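Local atomic coordinates of methyl-accepting chemotaxis protein (Vibrio parahaemolyticus, PDB entry 4EXO), a protein that probably senses small carboxylate ligands such as pyruvate through a periplasmic Cache domain and passes the signal on to the chemotaxis machinery. Residues K46-F60 with N69-K81. Sequence-based numbering, arbitrary orientation. Where two conformers were deposited one is given.
Sequences KEILKAMRFESDGYF and NTLHAIKPSLEGK. With PYR (pyruvic acid), chain B.
K50, on helix 42-51, reaches across to the carboxylate of E79. From CB, which lies by the CA of A73, its chain runs past L71 in the opposite sense: CG touches L71 CD1 at 3.9 Å, CD and CE draw level with E79 OE2, CE also passing H72 O. The bend at chi3 (64°) turns K50 NZ onto the syn lone pair of E79 OE2, a salt bridge of 2.8 Å. The anti lone pair of that oxygen takes the backbone N-H of H72, so two bonds grip OE2. One helical turn back, K46 NZ meets E79 OE1 from above the carboxylate plane, completing a three-residue salt-bridge network; a water links this NZ to T70 O. Further along, A73 N donates to F60 O at 3.2 Å, and a second water joins K50 O, R53 NH2 and A73 O. I74 lays CG1 over the centre of the Y59 ring, a CH-pi contact 3.4 Å from the centroid. Y59 and H72 meet obliquely, CE1 to CE1 at 3.5 Å, and converge on pyruvate OXT: Y59 OH lies 2.6 Å and H72 NE2 2.8 Å from it. On H72, ND1 accepts from K75 N, which should favour a proton on NE2. K124 NZ and Y63 OH also hydrogen-bond the ligand in this single Cache sensor pocket, to which strand 69-72, outermost of its sheet within the chain, contributes H72.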
ATOM      1  N   LYS A  46       9.399   2.627  12.011  1.00 21.85           N
ATOM      2  CA  LYS A  46       8.419   1.852  12.773  1.00 22.62           C
ATOM      3  C   LYS A  46       7.082   2.527  12.903  1.00 22.07           C
ATOM      4  O   LYS A  46       6.061   1.868  12.731  1.00 21.13           O
ATOM      5  CB  LYS A  46       8.892   1.493  14.202  1.00 24.45           C
ATOM      6  CG  LYS A  46      10.016   0.507  14.280  1.00 27.25           C
ATOM      7  CD  LYS A  46      10.438   0.343  15.766  1.00 30.29           C
ATOM      8  CE  LYS A  46       9.234  -0.062  16.645  1.00 33.64           C
ATOM      9  NZ  LYS A  46       9.619  -0.310  18.076  1.00 38.74           N
ATOM     10  N   GLU A  47       7.073   3.827  13.183  0.50 22.20           N
ATOM     11  CA  GLU A  47       5.811   4.544  13.367  0.50 22.46           C
ATOM     12  C   GLU A  47       4.927   4.615  12.115  0.50 21.89           C
ATOM     13  O   GLU A  47       3.678   4.562  12.200  0.50 21.07           O
ATOM     14  CB  GLU A  47       6.097   5.920  13.971  0.50 23.01           C
ATOM     15  CG  GLU A  47       6.657   5.760  15.375  0.50 25.43           C
ATOM     16  CD  GLU A  47       7.124   7.057  15.983  0.50 29.67           C
ATOM     17  OE1 GLU A  47       6.739   8.131  15.459  0.50 31.68           O
ATOM     18  OE2 GLU A  47       7.868   6.989  16.987  0.50 31.16           O
ATOM     19  N   ILE A  48       5.566   4.698  10.953  1.00 20.78           N
ATOM     20  CA  ILE A  48       4.869   4.648   9.680  1.00 20.91           C
ATOM     21  C   ILE A  48       4.349   3.224   9.403  1.00 20.06           C
ATOM     22  O   ILE A  48       3.176   3.030   9.065  1.00 20.51           O
ATOM     23  CB  ILE A  48       5.794   5.088   8.507  1.00 20.88           C
ATOM     24  CG1 ILE A  48       6.154   6.585   8.662  1.00 22.95           C
ATOM     25  CG2 ILE A  48       5.100   4.807   7.182  1.00 19.34           C
ATOM     26  CD1 ILE A  48       7.330   7.004   7.837  1.00 22.59           C
ATOM     27  N   LEU A  49       5.208   2.223   9.548  1.00 19.90           N
ATOM     28  CA  LEU A  49       4.774   0.870   9.127  1.00 19.62           C
ATOM     29  C   LEU A  49       3.697   0.315  10.059  1.00 19.55           C
ATOM     30  O   LEU A  49       2.800  -0.402   9.618  1.00 18.64           O
ATOM     31  CB  LEU A  49       5.959  -0.089   9.089  1.00 19.70           C
ATOM     32  CG  LEU A  49       7.000   0.144   7.964  1.00 19.32           C
ATOM     33  CD1 LEU A  49       8.312  -0.533   8.352  1.00 19.53           C
ATOM     34  CD2 LEU A  49       6.451  -0.404   6.656  1.00 17.29           C
ATOM     35  N   LYS A  50       3.772   0.647  11.346  1.00 19.16           N
ATOM     36  CA  LYS A  50       2.742   0.196  12.282  1.00 19.18           C
ATOM     37  C   LYS A  50       1.381   0.859  12.103  1.00 20.41           C
ATOM     38  O   LYS A  50       0.365   0.301  12.502  1.00 20.70           O
ATOM     39  CB  LYS A  50       3.228   0.397  13.720  1.00 19.07           C
ATOM     40  CG  LYS A  50       4.273  -0.659  14.115  1.00 19.76           C
ATOM     41  CD  LYS A  50       4.931  -0.306  15.462  1.00 23.47           C
ATOM     42  CE  LYS A  50       3.966  -0.323  16.614  1.00 22.67           C
ATOM     43  NZ  LYS A  50       4.765  -0.053  17.863  1.00 24.01           N
ATOM     44  N   ALA A  51       1.351   2.036  11.483  1.00 20.70           N
ATOM     45  CA  ALA A  51       0.055   2.681  11.178  1.00 21.02           C
ATOM     46  C   ALA A  51      -0.630   2.160   9.903  1.00 21.00           C
ATOM     47  O   ALA A  51      -1.870   2.242   9.760  1.00 19.95           O
ATOM     48  CB  ALA A  51       0.264   4.186  11.080  1.00 20.64           C
HETATM   49  N   MSE A  52       0.162   1.646   8.951  1.00 20.48           N
HETATM   50  CA  MSE A  52      -0.386   1.219   7.661  1.00 21.05           C
HETATM   51  C   MSE A  52      -1.360   0.034   7.686  1.00 21.66           C
HETATM   52  O   MSE A  52      -1.140  -0.987   8.384  1.00 21.69           O
HETATM   53  CB  MSE A  52       0.755   0.918   6.658  1.00 20.73           C
HETATM   54  CG  MSE A  52       1.469   2.192   6.253  1.00 21.97           C
HETATM   55 SE   MSE A  52       3.106   1.877   5.251  0.70 26.08          SE
HETATM   56  CE  MSE A  52       2.250   1.425   3.633  1.00 24.73           C
ATOM     57  N   ARG A  53      -2.438   0.167   6.912  1.00 20.92           N
ATOM     58  CA  ARG A  53      -3.379  -0.953   6.714  1.00 20.36           C
ATOM     59  C   ARG A  53      -3.816  -1.023   5.269  1.00 21.14           C
ATOM     60  O   ARG A  53      -4.039   0.029   4.651  1.00 21.28           O
ATOM     61  CB  ARG A  53      -4.649  -0.759   7.579  1.00 20.34           C
ATOM     62  CG  ARG A  53      -4.379  -0.663   9.074  1.00 20.22           C
ATOM     63  CD  ARG A  53      -4.106  -2.067   9.681  1.00 21.29           C
ATOM     64  NE  ARG A  53      -4.034  -1.975  11.148  1.00 21.42           N
ATOM     65  CZ  ARG A  53      -3.016  -1.439  11.818  1.00 22.94           C
ATOM     66  NH1 ARG A  53      -1.939  -0.965  11.166  1.00 19.74           N
ATOM     67  NH2 ARG A  53      -3.048  -1.422  13.155  1.00 22.11           N
ATOM     68  N   PHE A  54      -3.973  -2.237   4.729  1.00 20.47           N
ATOM     69  CA  PHE A  54      -4.712  -2.383   3.470  1.00 21.75           C
ATOM     70  C   PHE A  54      -6.134  -2.948   3.655  1.00 23.17           C
ATOM     71  O   PHE A  54      -6.907  -3.035   2.691  1.00 23.89           O
ATOM     72  CB  PHE A  54      -3.911  -3.176   2.413  1.00 21.71           C
ATOM     73  CG  PHE A  54      -3.454  -4.570   2.867  1.00 21.68           C
ATOM     74  CD1 PHE A  54      -4.282  -5.679   2.699  1.00 22.96           C
ATOM     75  CD2 PHE A  54      -2.207  -4.756   3.432  1.00 22.31           C
ATOM     76  CE1 PHE A  54      -3.853  -6.990   3.107  1.00 23.33           C
ATOM     77  CE2 PHE A  54      -1.766  -6.078   3.839  1.00 23.76           C
ATOM     78  CZ  PHE A  54      -2.602  -7.170   3.669  1.00 20.56           C
ATOM     79  N   GLU A  55      -6.436  -3.347   4.892  1.00 24.52           N
ATOM     80  CA  GLU A  55      -7.772  -3.702   5.384  1.00 25.71           C
ATOM     81  C   GLU A  55      -7.583  -3.931   6.887  1.00 25.23           C
ATOM     82  O   GLU A  55      -6.461  -3.883   7.409  1.00 24.10           O
ATOM     83  CB  GLU A  55      -8.344  -4.947   4.690  1.00 26.54           C
ATOM     84  CG  GLU A  55      -7.444  -6.200   4.813  1.00 29.36           C
ATOM     85  CD  GLU A  55      -8.042  -7.428   4.115  1.00 37.78           C
ATOM     86  OE1 GLU A  55      -9.078  -7.938   4.595  1.00 39.93           O
ATOM     87  OE2 GLU A  55      -7.472  -7.881   3.099  1.00 42.18           O
ATOM     88  N   SER A  56      -8.676  -4.146   7.606  1.00 24.86           N
ATOM     89  CA  SER A  56      -8.581  -4.333   9.054  1.00 24.89           C
ATOM     90  C   SER A  56      -7.594  -5.436   9.452  1.00 23.40           C
ATOM     91  O   SER A  56      -6.842  -5.292  10.456  1.00 23.83           O
ATOM     92  CB  SER A  56      -9.963  -4.606   9.657  1.00 26.10           C
ATOM     93  OG  SER A  56     -10.698  -3.385   9.681  1.00 32.75           O
ATOM     94  N   ASP A  57      -7.522  -6.484   8.628  1.00 21.25           N
ATOM     95  CA  ASP A  57      -6.628  -7.617   8.925  1.00 20.77           C
ATOM     96  C   ASP A  57      -5.291  -7.527   8.180  1.00 19.57           C
ATOM     97  O   ASP A  57      -4.549  -8.490   8.151  1.00 18.55           O
ATOM     98  CB  ASP A  57      -7.317  -8.918   8.523  1.00 20.43           C
ATOM     99  CG  ASP A  57      -8.482  -9.263   9.456  1.00 22.25           C
ATOM    100  OD1 ASP A  57      -8.313  -9.122  10.679  1.00 22.60           O
ATOM    101  OD2 ASP A  57      -9.546  -9.681   8.963  1.00 23.14           O
ATOM    102  N   GLY A  58      -5.025  -6.385   7.565  1.00 18.43           N
ATOM    103  CA  GLY A  58      -3.900  -6.238   6.634  1.00 18.51           C
ATOM    104  C   GLY A  58      -2.876  -5.281   7.202  1.00 18.54           C
ATOM    105  O   GLY A  58      -3.041  -4.067   7.080  1.00 19.37           O
ATOM    106  N   TYR A  59      -1.800  -5.816   7.807  1.00 17.08           N
ATOM    107  CA  TYR A  59      -0.855  -5.011   8.591  1.00 16.40           C
ATOM    108  C   TYR A  59       0.562  -5.576   8.491  1.00 16.32           C
ATOM    109  O   TYR A  59       0.752  -6.704   7.992  1.00 15.52           O
ATOM    110  CB  TYR A  59      -1.279  -5.024  10.095  1.00 16.00           C
ATOM    111  CG  TYR A  59      -1.216  -6.429  10.706  1.00 15.79           C
ATOM    112  CD1 TYR A  59      -0.038  -6.901  11.291  1.00 16.98           C
ATOM    113  CD2 TYR A  59      -2.326  -7.294  10.644  1.00 16.83           C
ATOM    114  CE1 TYR A  59       0.045  -8.205  11.854  1.00 16.73           C
ATOM    115  CE2 TYR A  59      -2.286  -8.609  11.201  1.00 17.51           C
ATOM    116  CZ  TYR A  59      -1.078  -9.044  11.810  1.00 15.90           C
ATOM    117  OH  TYR A  59      -1.013 -10.311  12.344  1.00 16.33           O
ATOM    118  N   PHE A  60       1.540  -4.796   8.974  1.00 16.40           N
ATOM    119  CA  PHE A  60       2.946  -5.213   8.979  1.00 16.65           C
ATOM    120  C   PHE A  60       3.470  -5.682  10.336  1.00 17.60           C
ATOM    121  O   PHE A  60       3.023  -5.196  11.408  1.00 17.28           O
ATOM    122  CB  PHE A  60       3.845  -4.058   8.537  1.00 16.27           C
ATOM    123  CG  PHE A  60       3.712  -3.712   7.098  1.00 17.28           C
ATOM    124  CD1 PHE A  60       4.351  -4.479   6.122  1.00 17.85           C
ATOM    125  CD2 PHE A  60       2.960  -2.605   6.715  1.00 19.84           C
ATOM    126  CE1 PHE A  60       4.249  -4.161   4.768  1.00 20.98           C
ATOM    127  CE2 PHE A  60       2.836  -2.253   5.342  1.00 20.34           C
ATOM    128  CZ  PHE A  60       3.471  -3.041   4.358  1.00 22.56           C
ATOM    129  N   ASN A  69      11.204  -9.873  17.691  1.00 18.45           N
ATOM    130  CA  ASN A  69      10.277  -8.908  17.088  1.00 18.29           C
ATOM    131  C   ASN A  69      10.801  -7.477  17.170  1.00 18.82           C
ATOM    132  O   ASN A  69      11.192  -7.002  18.250  1.00 18.69           O
ATOM    133  CB  ASN A  69       8.887  -9.006  17.733  1.00 17.62           C
ATOM    134  CG  ASN A  69       7.889  -8.103  17.036  1.00 17.58           C
ATOM    135  OD1 ASN A  69       7.659  -6.994  17.482  1.00 19.41           O
ATOM    136  ND2 ASN A  69       7.365  -8.552  15.884  1.00 16.27           N
ATOM    137  N   THR A  70      10.826  -6.789  16.032  1.00 18.66           N
ATOM    138  CA  THR A  70      11.243  -5.404  16.010  1.00 18.70           C
ATOM    139  C   THR A  70      10.069  -4.435  15.791  1.00 18.74           C
ATOM    140  O   THR A  70      10.149  -3.258  16.173  1.00 19.88           O
ATOM    141  CB  THR A  70      12.320  -5.152  14.943  1.00 18.50           C
ATOM    142  OG1 THR A  70      11.832  -5.489  13.646  1.00 18.90           O
ATOM    143  CG2 THR A  70      13.568  -6.030  15.239  1.00 19.66           C
ATOM    144  N   LEU A  71       8.984  -4.900  15.184  1.00 17.67           N
ATOM    145  CA  LEU A  71       7.775  -4.059  15.215  1.00 17.34           C
ATOM    146  C   LEU A  71       6.582  -4.953  15.053  1.00 16.71           C
ATOM    147  O   LEU A  71       6.677  -5.998  14.389  1.00 17.98           O
ATOM    148  CB  LEU A  71       7.835  -2.987  14.127  1.00 18.59           C
ATOM    149  CG  LEU A  71       7.744  -3.465  12.664  1.00 18.39           C
ATOM    150  CD1 LEU A  71       6.291  -3.385  12.093  1.00 16.54           C
ATOM    151  CD2 LEU A  71       8.682  -2.630  11.792  1.00 19.72           C
ATOM    152  N   HIS A  72       5.455  -4.607  15.677  1.00 16.28           N
ATOM    153  CA  HIS A  72       4.228  -5.377  15.414  1.00 16.46           C
ATOM    154  C   HIS A  72       3.043  -4.405  15.464  1.00 17.39           C
ATOM    155  O   HIS A  72       2.815  -3.751  16.498  1.00 16.94           O
ATOM    156  CB  HIS A  72       4.037  -6.549  16.411  1.00 17.61           C
ATOM    157  CG  HIS A  72       3.137  -7.616  15.862  1.00 17.51           C
ATOM    158  ND1 HIS A  72       1.762  -7.459  15.761  1.00 17.62           N
ATOM    159  CD2 HIS A  72       3.430  -8.793  15.256  1.00 15.01           C
ATOM    160  CE1 HIS A  72       1.246  -8.533  15.177  1.00 16.98           C
ATOM    161  NE2 HIS A  72       2.239  -9.354  14.859  1.00 17.30           N
ATOM    162  N   ALA A  73       2.332  -4.266  14.344  1.00 16.94           N
ATOM    163  CA  ALA A  73       1.270  -3.250  14.232  1.00 17.13           C
ATOM    164  C   ALA A  73       0.093  -3.536  15.175  1.00 18.30           C
ATOM    165  O   ALA A  73      -0.555  -2.605  15.647  1.00 18.51           O
ATOM    166  CB  ALA A  73       0.731  -3.174  12.780  1.00 17.06           C
ATOM    167  N   ILE A  74      -0.199  -4.816  15.389  1.00 16.71           N
ATOM    168  CA  ILE A  74      -1.380  -5.240  16.154  1.00 16.86           C
ATOM    169  C   ILE A  74      -1.091  -5.411  17.656  1.00 17.20           C
ATOM    170  O   ILE A  74      -1.912  -5.027  18.510  1.00 17.40           O
ATOM    171  CB  ILE A  74      -1.956  -6.554  15.558  1.00 17.03           C
ATOM    172  CG1 ILE A  74      -2.344  -6.351  14.056  1.00 17.49           C
ATOM    173  CG2 ILE A  74      -3.147  -7.132  16.378  1.00 17.17           C
ATOM    174  CD1 ILE A  74      -3.449  -5.232  13.803  1.00 18.63           C
ATOM    175  N   LYS A  75       0.040  -6.043  17.965  1.00 16.54           N
ATOM    176  CA  LYS A  75       0.371  -6.358  19.358  1.00 17.15           C
ATOM    177  C   LYS A  75       1.774  -5.832  19.639  1.00 17.75           C
ATOM    178  O   LYS A  75       2.767  -6.611  19.614  1.00 17.72           O
ATOM    179  CB  LYS A  75       0.282  -7.867  19.587  1.00 16.78           C
ATOM    180  CG  LYS A  75       0.389  -8.272  21.122  1.00 17.10           C
ATOM    181  CD  LYS A  75       0.291  -9.792  21.265  1.00 21.75           C
ATOM    182  CE  LYS A  75       0.457 -10.229  22.738  1.00 22.84           C
ATOM    183  NZ  LYS A  75       0.213 -11.707  22.779  1.00 25.04           N
ATOM    184  N   PRO A  76       1.887  -4.514  19.903  1.00 18.87           N
ATOM    185  CA  PRO A  76       3.238  -3.944  20.081  1.00 19.76           C
ATOM    186  C   PRO A  76       3.995  -4.440  21.323  1.00 20.45           C
ATOM    187  O   PRO A  76       5.215  -4.278  21.375  1.00 20.07           O
ATOM    188  CB  PRO A  76       2.977  -2.435  20.120  1.00 20.81           C
ATOM    189  CG  PRO A  76       1.540  -2.325  20.623  1.00 19.91           C
ATOM    190  CD  PRO A  76       0.842  -3.455  19.951  1.00 18.78           C
ATOM    191  N   SER A  77       3.291  -5.082  22.267  1.00 20.54           N
ATOM    192  CA  SER A  77       3.924  -5.788  23.381  1.00 21.27           C
ATOM    193  C   SER A  77       4.825  -6.970  22.969  1.00 20.88           C
ATOM    194  O   SER A  77       5.636  -7.441  23.775  1.00 21.51           O
ATOM    195  CB  SER A  77       2.899  -6.212  24.451  1.00 21.08           C
ATOM    196  OG  SER A  77       1.988  -7.184  23.969  1.00 23.10           O
ATOM    197  N   LEU A  78       4.743  -7.414  21.708  1.00 20.01           N
ATOM    198  CA  LEU A  78       5.669  -8.455  21.209  1.00 19.55           C
ATOM    199  C   LEU A  78       7.061  -7.883  20.976  1.00 18.90           C
ATOM    200  O   LEU A  78       8.038  -8.645  20.890  1.00 19.29           O
ATOM    201  CB  LEU A  78       5.153  -9.099  19.890  1.00 19.34           C
ATOM    202  CG  LEU A  78       3.848  -9.894  20.024  1.00 20.56           C
ATOM    203  CD1 LEU A  78       3.466 -10.539  18.639  1.00 20.64           C
ATOM    204  CD2 LEU A  78       3.975 -10.964  21.139  1.00 21.10           C
ATOM    205  N   GLU A  79       7.151  -6.557  20.846  1.00 19.19           N
ATOM    206  CA  GLU A  79       8.415  -5.909  20.417  1.00 19.94           C
ATOM    207  C   GLU A  79       9.491  -6.165  21.471  1.00 21.34           C
ATOM    208  O   GLU A  79       9.238  -6.009  22.681  1.00 19.37           O
ATOM    209  CB  GLU A  79       8.217  -4.412  20.134  1.00 21.63           C
ATOM    210  CG  GLU A  79       7.305  -4.161  18.895  1.00 21.04           C
ATOM    211  CD  GLU A  79       6.843  -2.726  18.702  1.00 26.98           C
ATOM    212  OE1 GLU A  79       7.293  -1.821  19.439  1.00 26.74           O
ATOM    213  OE2 GLU A  79       6.010  -2.510  17.787  1.00 23.37           O
ATOM    214  N   GLY A  80      10.652  -6.621  21.002  1.00 21.45           N
ATOM    215  CA  GLY A  80      11.751  -7.021  21.877  1.00 22.87           C
ATOM    216  C   GLY A  80      11.692  -8.457  22.366  1.00 23.15           C
ATOM    217  O   GLY A  80      12.637  -8.929  23.009  1.00 24.20           O
ATOM    218  N   LYS A  81      10.609  -9.185  22.100  1.00 22.93           N
ATOM    219  CA  LYS A  81      10.575 -10.610  22.489  1.00 22.98           C
ATOM    220  C   LYS A  81      11.198 -11.514  21.417  1.00 23.10           C
ATOM    221  O   LYS A  81      10.972 -11.305  20.228  1.00 22.35           O
ATOM    222  CB  LYS A  81       9.166 -11.115  22.788  1.00 23.16           C
ATOM    223  CG  LYS A  81       8.466 -10.306  23.918  1.00 25.98           C
ATOM    224  CD  LYS A  81       7.135 -10.935  24.328  1.00 30.31           C
ATOM    225  CE  LYS A  81       6.493 -10.202  25.544  1.00 32.01           C
ATOM    226  NZ  LYS A  81       7.472 -10.098  26.671  1.00 35.81           N
TER
HETATM  227  C   PYR B 201       2.133 -12.024  12.217  1.00 20.67           C
HETATM  228  O   PYR B 201       1.548 -12.727  11.271  1.00 20.01           O
HETATM  229  OXT PYR B 201       1.482 -11.009  12.751  1.00 19.95           O
HETATM  230  CA  PYR B 201       3.433 -12.348  12.670  1.00 21.76           C
HETATM  231  O3  PYR B 201       3.924 -11.609  13.594  1.00 19.66           O
HETATM  232  CB  PYR B 201       4.256 -13.524  12.156  1.00 20.45           C
HETATM  233  O   HOH W   1      12.020  -1.996  17.560  1.00 30.77           O
HETATM  234  O   HOH W   2      -1.316  -0.031  14.924  1.00 27.03           O